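Local coordinates for protein tRNA (cytosine(38)-C(5))-methyltransferase (Schizosaccharomyces pombe, PDB 6FDF) that methylates cytosine 38 in the anticodon loop of tRNA(Asp), using S-adenosyl-L-methionine as methyl donor, and acts on tRNA(Glu) to a lesser extent, at residues 69-72 and 73-76; 137-140 and 141-145; 182-185 and 186-189. All blocks are in the same frame, centred on the assembly; numbering follows the deposited sequence.

Interaction 1: 69-72 and 73-76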
loop_
_atom_site.group_PDB
_atom_site.type_symbol
_atom_site.label_atom_id
_atom_site.label_comp_id
_atom_site.label_asym_id
_atom_site.label_seq_id
_atom_site.Cartn_x
_atom_site.Cartn_y
_atom_site.Cartn_z
ATOM N N LYS A 69 14.217 7.697 -23.027
ATOM C CA LYS A 69 13.268 8.075 -24.072
ATOM C C LYS A 69 11.836 7.725 -23.680
ATOM O O LYS A 69 10.896 8.449 -24.035
ATOM C CB LYS A 69 13.645 7.396 -25.389
ATOM C CG LYS A 69 14.977 7.855 -25.958
ATOM C CD LYS A 69 15.219 7.280 -27.350
ATOM C CE LYS A 69 14.275 7.894 -28.373
ATOM N NZ LYS A 69 14.707 7.615 -29.772
ATOM N N ASP A 70 11.643 6.607 -22.971
ATOM C CA ASP A 70 10.315 6.277 -22.454
ATOM C C ASP A 70 9.830 7.339 -21.474
ATOM O O ASP A 70 8.703 7.839 -21.585
ATOM C CB ASP A 70 10.325 4.903 -21.779
ATOM C CG ASP A 70 10.612 3.770 -22.746
ATOM O OD1 ASP A 70 10.262 3.889 -23.943
ATOM O OD2 ASP A 70 11.186 2.750 -22.302
ATOM N N PHE A 71 10.665 7.682 -20.490
ATOM C CA PHE A 71 10.283 8.714 -19.531
ATOM C C PHE A 71 10.055 10.057 -20.214
ATOM O O PHE A 71 9.168 10.822 -19.814
ATOM C CB PHE A 71 11.351 8.839 -18.450
ATOM C CG PHE A 71 11.366 7.695 -17.476
ATOM C CD1 PHE A 71 10.333 7.531 -16.570
ATOM C CD2 PHE A 71 12.417 6.797 -17.460
ATOM C CE1 PHE A 71 10.344 6.484 -15.666
ATOM C CE2 PHE A 71 12.435 5.746 -16.558
ATOM C CZ PHE A 71 11.397 5.590 -15.661
ATOM N N ASP A 72 10.843 10.357 -21.257
ATOM C CA ASP A 72 10.656 11.598 -22.003
ATOM C C ASP A 72 9.288 11.636 -22.671
ATOM O O ASP A 72 8.606 12.669 -22.654
ATOM C CB ASP A 72 11.750 11.757 -23.058
ATOM C CG ASP A 72 13.105 12.093 -22.460
ATOM O OD1 ASP A 72 13.152 12.570 -21.307
ATOM O OD2 ASP A 72 14.125 11.890 -23.160
ATOM N N ALA A 73 8.877 10.519 -23.273
ATOM C CA ALA A 73 7.562 10.453 -23.900
ATOM C C ALA A 73 6.440 10.584 -22.875
ATOM O O ALA A 73 5.421 11.231 -23.148
ATOM C CB ALA A 73 7.426 9.147 -24.683
ATOM N N PHE A 74 6.594 9.964 -21.700
ATOM C CA PHE A 74 5.598 10.131 -20.644
ATOM C C PHE A 74 5.457 11.595 -20.244
ATOM O O PHE A 74 4.342 12.073 -19.997
ATOM C CB PHE A 74 5.965 9.287 -19.421
ATOM C CG PHE A 74 5.847 7.808 -19.645
ATOM C CD1 PHE A 74 4.786 7.284 -20.367
ATOM C CD2 PHE A 74 6.793 6.939 -19.127
ATOM C CE1 PHE A 74 4.674 5.920 -20.578
ATOM C CE2 PHE A 74 6.689 5.572 -19.337
ATOM C CZ PHE A 74 5.628 5.063 -20.062
ATOM N N ASP A 75 6.581 12.301 -20.118
ATOM C CA ASP A 75 6.608 13.736 -19.833
ATOM C C ASP A 75 5.771 14.079 -18.596
ATOM O O ASP A 75 4.845 14.891 -18.639
ATOM C CB ASP A 75 6.144 14.535 -21.053
ATOM C CG ASP A 75 6.362 16.025 -20.892
ATOM O OD1 ASP A 75 7.393 16.416 -20.303
ATOM O OD2 ASP A 75 5.501 16.801 -21.353
ATOM N N CYS A 76 6.111 13.441 -17.480
ATOM C CA CYS A 76 5.337 13.560 -16.252
ATOM C C CYS A 76 6.095 14.359 -15.201
ATOM O O CYS A 76 7.312 14.213 -15.043
ATOM C CB CYS A 76 4.970 12.181 -15.704
ATOM S SG CYS A 76 3.650 11.400 -16.652
HETATM O O HOH W 1 8.568 11.783 -17.297
#
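Phe74 folds back against Asp70 one turn earlier, at the point where helix 68-74 runs out. Three main-chain bonds join the last turn to its end: Ala73 N to Lys69 O, Phe74 N to Asp70 O, and Asp75 N to Phe71 O, each 3.0 Å. Phe71 O also takes a hydrogen from a water at 2.8 Å, and the same water accepts from Cys76 N at 3.0 Å, so this carbonyl has two donors.

The side-chain contacts centre on the Phe74 ring. With CG beside the backbone N (chi1 -69°), its CD2 is brought 3.2 Å from Asp70 O, a carbonyl oxygen set over one ring face. The apolar contact between the two aromatic rings is loose, Phe71 CD1 lying 4.4 Å from Phe74 CD2. Both also lie on Leu14 of strand 11-16, and Phe71 stacks on Trp79. The acids turn to other partners: Asp70 OD2 accepts from Thr67 N, Asp72 OD1 from Asn116 N.

Asp75, with positive phi (53°), breaks the helix in a left-handed conformation. Water bridges Phe71 O and Cys76 N, the pair that a Schellman motif would join directly, and the chain turns into strand 78-81, completing the crossover from edge strand 58-60 in this Rossmann-like methyltransferase fold.

Interaction 2: 137-140 and 141-145; sequences EECR and KVLRN
Lys141 reaches back to Glu137 and Glu138 in a salt-bridge network on helix 134-145, which connects strand 121-127 to edge strand 148-155; an apolar pair, Cys139 with Leu143, faces the sheet. The lysine chain starts anti to the backbone N (chi1 -164°) and bends at its second and third torsions, so that it runs alongside both glutamates in the same direction. Its NZ forms a salt bridge with Glu138 OE2 at 3.3 Å, its hydrogen bond weak, and a long one, 4.0 Å, with Glu137 OE2. A methionine here would probably leave the two carboxylates without the positive charge they share, and their mutual repulsion uncompensated.

On the inward face Cys139 SG touches Leu143 CD1 at 3.6 Å. Ile124 and Ile122 of strand 121-127 and Phe105 and Leu109 of helix 103-111 help cover this pair. Leu143 N donates to Cys139 O at 3.0 Å, and Arg144 N to Arg140 O at 2.9 Å. Arg140 forms a salt bridge through NE with Glu152 of strand 148-155.

The chemistry is thus split by face: sulfur and methyl meet the hydrophobic core, while one weak and one long ionic link on the outer side probably add modestly to helix stability.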
loop_
_atom_site.group_PDB
_atom_site.type_symbol
_atom_site.label_atom_id
_atom_site.label_comp_id
_atom_site.label_asym_id
_atom_site.label_seq_id
_atom_site.Cartn_x
_atom_site.Cartn_y
_atom_site.Cartn_z
ATOM N N GLU A 137 20.244 3.881 0.160
ATOM C CA GLU A 137 21.456 4.689 0.112
ATOM C C GLU A 137 21.708 5.184 -1.307
ATOM O O GLU A 137 22.040 6.357 -1.517
ATOM C CB GLU A 137 22.640 3.875 0.632
ATOM C CG GLU A 137 23.964 4.607 0.660
ATOM C CD GLU A 137 25.114 3.684 1.026
ATOM O OE1 GLU A 137 24.931 2.845 1.932
ATOM O OE2 GLU A 137 26.194 3.792 0.407
ATOM N N GLU A 138 21.511 4.309 -2.294
ATOM C CA GLU A 138 21.678 4.704 -3.691
ATOM C C GLU A 138 20.622 5.718 -4.106
ATOM O O GLU A 138 20.911 6.653 -4.862
ATOM C CB GLU A 138 21.625 3.472 -4.593
ATOM C CG GLU A 138 22.785 2.510 -4.372
ATOM C CD GLU A 138 24.125 3.155 -4.658
ATOM O OE1 GLU A 138 24.282 3.729 -5.758
ATOM O OE2 GLU A 138 25.017 3.097 -3.781
ATOM N N CYS A 139 19.397 5.554 -3.609
ATOM C CA CYS A 139 18.321 6.487 -3.930
ATOM C C CYS A 139 18.611 7.884 -3.381
ATOM O O CYS A 139 18.488 8.879 -4.103
ATOM C CB CYS A 139 17.000 5.950 -3.387
ATOM S SG CYS A 139 15.611 7.092 -3.569
ATOM N N ARG A 140 18.976 7.985 -2.097
ATOM C CA ARG A 140 19.298 9.299 -1.536
ATOM C C ARG A 140 20.429 9.966 -2.310
ATOM O O ARG A 140 20.404 11.181 -2.543
ATOM C CB ARG A 140 19.691 9.178 -0.058
ATOM C CG ARG A 140 18.644 8.535 0.826
ATOM C CD ARG A 140 19.028 8.625 2.297
ATOM N NE ARG A 140 18.098 7.867 3.123
ATOM C CZ ARG A 140 18.283 6.603 3.494
ATOM N NH1 ARG A 140 17.365 5.989 4.227
ATOM N NH2 ARG A 140 19.392 5.961 3.155
ATOM N N LYS A 141 21.419 9.179 -2.729
ATOM C CA LYS A 141 22.586 9.725 -3.410
ATOM C C LYS A 141 22.219 10.331 -4.763
ATOM O O LYS A 141 22.605 11.466 -5.072
ATOM C CB LYS A 141 23.637 8.624 -3.565
ATOM C CG LYS A 141 25.026 9.097 -3.907
ATOM C CD LYS A 141 26.077 8.151 -3.325
ATOM C CE LYS A 141 25.736 6.688 -3.577
ATOM N NZ LYS A 141 26.779 5.770 -3.016
ATOM N N VAL A 142 21.467 9.597 -5.587
ATOM C CA VAL A 142 21.154 10.116 -6.917
ATOM C C VAL A 142 20.163 11.272 -6.824
ATOM O O VAL A 142 20.235 12.228 -7.606
ATOM C CB VAL A 142 20.647 8.992 -7.843
ATOM C CG1 VAL A 142 19.306 8.448 -7.378
ATOM C CG2 VAL A 142 20.566 9.493 -9.284
ATOM N N LEU A 143 19.226 11.213 -5.873
ATOM C CA LEU A 143 18.278 12.312 -5.709
ATOM C C LEU A 143 18.987 13.582 -5.254
ATOM O O LEU A 143 18.740 14.668 -5.790
ATOM C CB LEU A 143 17.168 11.919 -4.730
ATOM C CG LEU A 143 16.199 10.831 -5.195
ATOM C CD1 LEU A 143 15.074 10.634 -4.179
ATOM C CD2 LEU A 143 15.628 11.156 -6.568
ATOM N N ARG A 144 19.861 13.467 -4.247
ATOM C CA ARG A 144 20.661 14.614 -3.820
ATOM C C ARG A 144 21.491 15.176 -4.972
ATOM O O ARG A 144 21.543 16.395 -5.177
ATOM C CB ARG A 144 21.570 14.217 -2.653
ATOM C CG ARG A 144 22.645 15.252 -2.314
ATOM C CD ARG A 144 23.626 14.770 -1.238
ATOM N NE ARG A 144 24.657 13.870 -1.750
ATOM C CZ ARG A 144 24.788 12.594 -1.394
ATOM N NH1 ARG A 144 23.954 12.059 -0.512
ATOM N NH2 ARG A 144 25.762 11.855 -1.911
ATOM N N ASN A 145 22.123 14.301 -5.753
ATOM C CA ASN A 145 22.947 14.768 -6.863
ATOM C C ASN A 145 22.120 15.404 -7.974
ATOM O O ASN A 145 22.626 16.278 -8.690
ATOM C CB ASN A 145 23.784 13.613 -7.414
ATOM C CG ASN A 145 24.930 13.249 -6.500
ATOM O OD1 ASN A 145 25.278 14.003 -5.586
ATOM N ND2 ASN A 145 25.525 12.087 -6.733
#

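Interaction 3: 182-185 and 186-189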
loop_
_atom_site.group_PDB
_atom_site.type_symbol
_atom_site.label_atom_id
_atom_site.label_comp_id
_atom_site.label_asym_id
_atom_site.label_seq_id
_atom_site.Cartn_x
_atom_site.Cartn_y
_atom_site.Cartn_z
ATOM N N SER A 182 8.730 19.039 6.678
ATOM C CA SER A 182 8.969 17.873 7.509
ATOM C C SER A 182 7.852 16.877 7.260
ATOM O O SER A 182 6.701 17.267 7.048
ATOM C CB SER A 182 9.023 18.246 8.998
ATOM O OG SER A 182 9.015 17.086 9.809
ATOM N N ILE A 183 8.200 15.591 7.303
ATOM C CA ILE A 183 7.200 14.540 7.145
ATOM C C ILE A 183 6.107 14.672 8.199
ATOM O O ILE A 183 4.950 14.309 7.956
ATOM C CB ILE A 183 7.884 13.158 7.184
ATOM C CG1 ILE A 183 6.955 12.080 6.626
ATOM C CG2 ILE A 183 8.366 12.816 8.588
ATOM C CD1 ILE A 183 7.098 11.883 5.133
ATOM N N ASP A 184 6.439 15.224 9.368
ATOM C CA ASP A 184 5.468 15.324 10.448
ATOM C C ASP A 184 4.380 16.350 10.168
ATOM O O ASP A 184 3.373 16.366 10.886
ATOM C CB ASP A 184 6.184 15.664 11.755
ATOM C CG ASP A 184 7.104 14.552 12.220
ATOM O OD1 ASP A 184 6.718 13.370 12.099
ATOM O OD2 ASP A 184 8.208 14.860 12.711
ATOM N N ASP A 185 4.556 17.208 9.157
ATOM C CA ASP A 185 3.506 18.154 8.799
ATOM C C ASP A 185 2.248 17.438 8.334
ATOM O O ASP A 185 1.161 18.026 8.357
ATOM C CB ASP A 185 4.008 19.113 7.718
ATOM C CG ASP A 185 5.284 19.830 8.125
ATOM O OD1 ASP A 185 5.428 20.143 9.324
ATOM O OD2 ASP A 185 6.142 20.076 7.248
ATOM N N VAL A 186 2.378 16.170 7.942
ATOM C CA VAL A 186 1.259 15.397 7.431
ATOM C C VAL A 186 0.160 15.242 8.471
ATOM O O VAL A 186 -0.997 15.007 8.114
ATOM C CB VAL A 186 1.778 14.026 6.939
ATOM C CG1 VAL A 186 2.009 13.066 8.101
ATOM C CG2 VAL A 186 0.849 13.435 5.919
ATOM N N PHE A 187 0.491 15.370 9.760
ATOM C CA PHE A 187 -0.525 15.202 10.791
ATOM C C PHE A 187 -1.461 16.397 10.883
ATOM O O PHE A 187 -2.564 16.261 11.420
ATOM C CB PHE A 187 0.155 14.905 12.136
ATOM C CG PHE A 187 0.787 13.549 12.170
ATOM C CD1 PHE A 187 0.003 12.413 12.305
ATOM C CD2 PHE A 187 2.147 13.395 11.970
ATOM C CE1 PHE A 187 0.571 11.152 12.293
ATOM C CE2 PHE A 187 2.717 12.133 11.937
ATOM C CZ PHE A 187 1.932 11.014 12.114
ATOM N N GLN A 188 -1.061 17.555 10.351
ATOM C CA GLN A 188 -1.957 18.699 10.261
ATOM C C GLN A 188 -3.113 18.445 9.304
ATOM O O GLN A 188 -4.076 19.220 9.298
ATOM C CB GLN A 188 -1.190 19.949 9.828
ATOM C CG GLN A 188 -0.135 20.401 10.824
ATOM C CD GLN A 188 0.854 21.383 10.224
ATOM O OE1 GLN A 188 0.495 22.211 9.386
ATOM N NE2 GLN A 188 2.109 21.294 10.651
ATOM N N PHE A 189 -3.050 17.363 8.525
ATOM C CA PHE A 189 -4.114 16.975 7.611
ATOM C C PHE A 189 -5.059 15.951 8.202
ATOM O O PHE A 189 -6.192 15.835 7.727
ATOM C CB PHE A 189 -3.555 16.376 6.318
ATOM C CG PHE A 189 -2.769 17.332 5.498
ATOM C CD1 PHE A 189 -3.376 18.448 4.948
ATOM C CD2 PHE A 189 -1.433 17.099 5.234
ATOM C CE1 PHE A 189 -2.655 19.331 4.173
ATOM C CE2 PHE A 189 -0.705 17.976 4.456
ATOM C CZ PHE A 189 -1.317 19.093 3.922
#
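Val186, Phe187 and Gln188 bond back to Ile183, Asp184 and Asp185 in a short 3-10 helix spanning 183-188, which begins with an ST turn at Ser182. Each bond joins residues three apart: Val186 N to Ile183 O at 3.2 Å, Phe187 N to Asp184 O at 3.3 Å, and Gln188 N to Asp185 O at 3.0 Å. The donors all sit well above the carbonyl planes, as the C=O groups of this tighter helix splay outward and no N-H lines up with a lone pair.

The same carbonyls are touched by side chains. Val186 CG1, placed between the backbone N and the carbonyl carbon (chi1 79°), lies 3.2 Å from Ile183 O and also over one face of the Phe187 ring, offset toward its rim. Phe187 brings CD2 to 3.4 Å from Asp184 O, which approaches at the ring edge, near its plane. Gln188 runs alongside Asp185 in the same direction, but its NE2 stays 3.8 Å from Asp185 OD1, too far for a hydrogen bond, with the amide and carboxylate planes turned 58° apart.

Farther out, Ile183 and Val186 pack on Leu324 of helix 318-328, and Val186 and Phe189 on its Tyr323; Phe187 stacks on Phe160. The 3-10 helix thereby attaches the loop after strand 168-175 to that C-terminal helix.

Two side-chain acceptors add to the backbone bond from Asp185 N to Ser182 O in the first turn. Ser182 OG takes the N-H of Asp184 at 3.2 Å, closing the ST turn. The carboxylate of Asp185 reaches back in turn: its OD2 accepts from Ser182 N at 2.8 Å, the nitrogen standing 43° out of the carboxylate plane.

How the interactions relate
All three contacts are local, each on or at the end of one helical element, and none touches another: the centres of interactions 1 and 2 lie about 21 Å apart, those of 1 and 3 about 31 Å. Interaction 2 is partly buried; interactions 1 and 3 lie at the surface. The first two belong to alpha-helices that lead into strands of the same seven-stranded sheet, whereas 182-189 lies in a loop and rests on helix 318-328. Chemistry follows place. Interaction 2, along the later part of its helix, combines an ionic outer face with an apolar inner one; interaction 1, at a helix end, relies on main-chain bonds and a water; interaction 3 replaces i-to-i+4 bonding with i-to-i+3 and uses side-chain acceptors at its start.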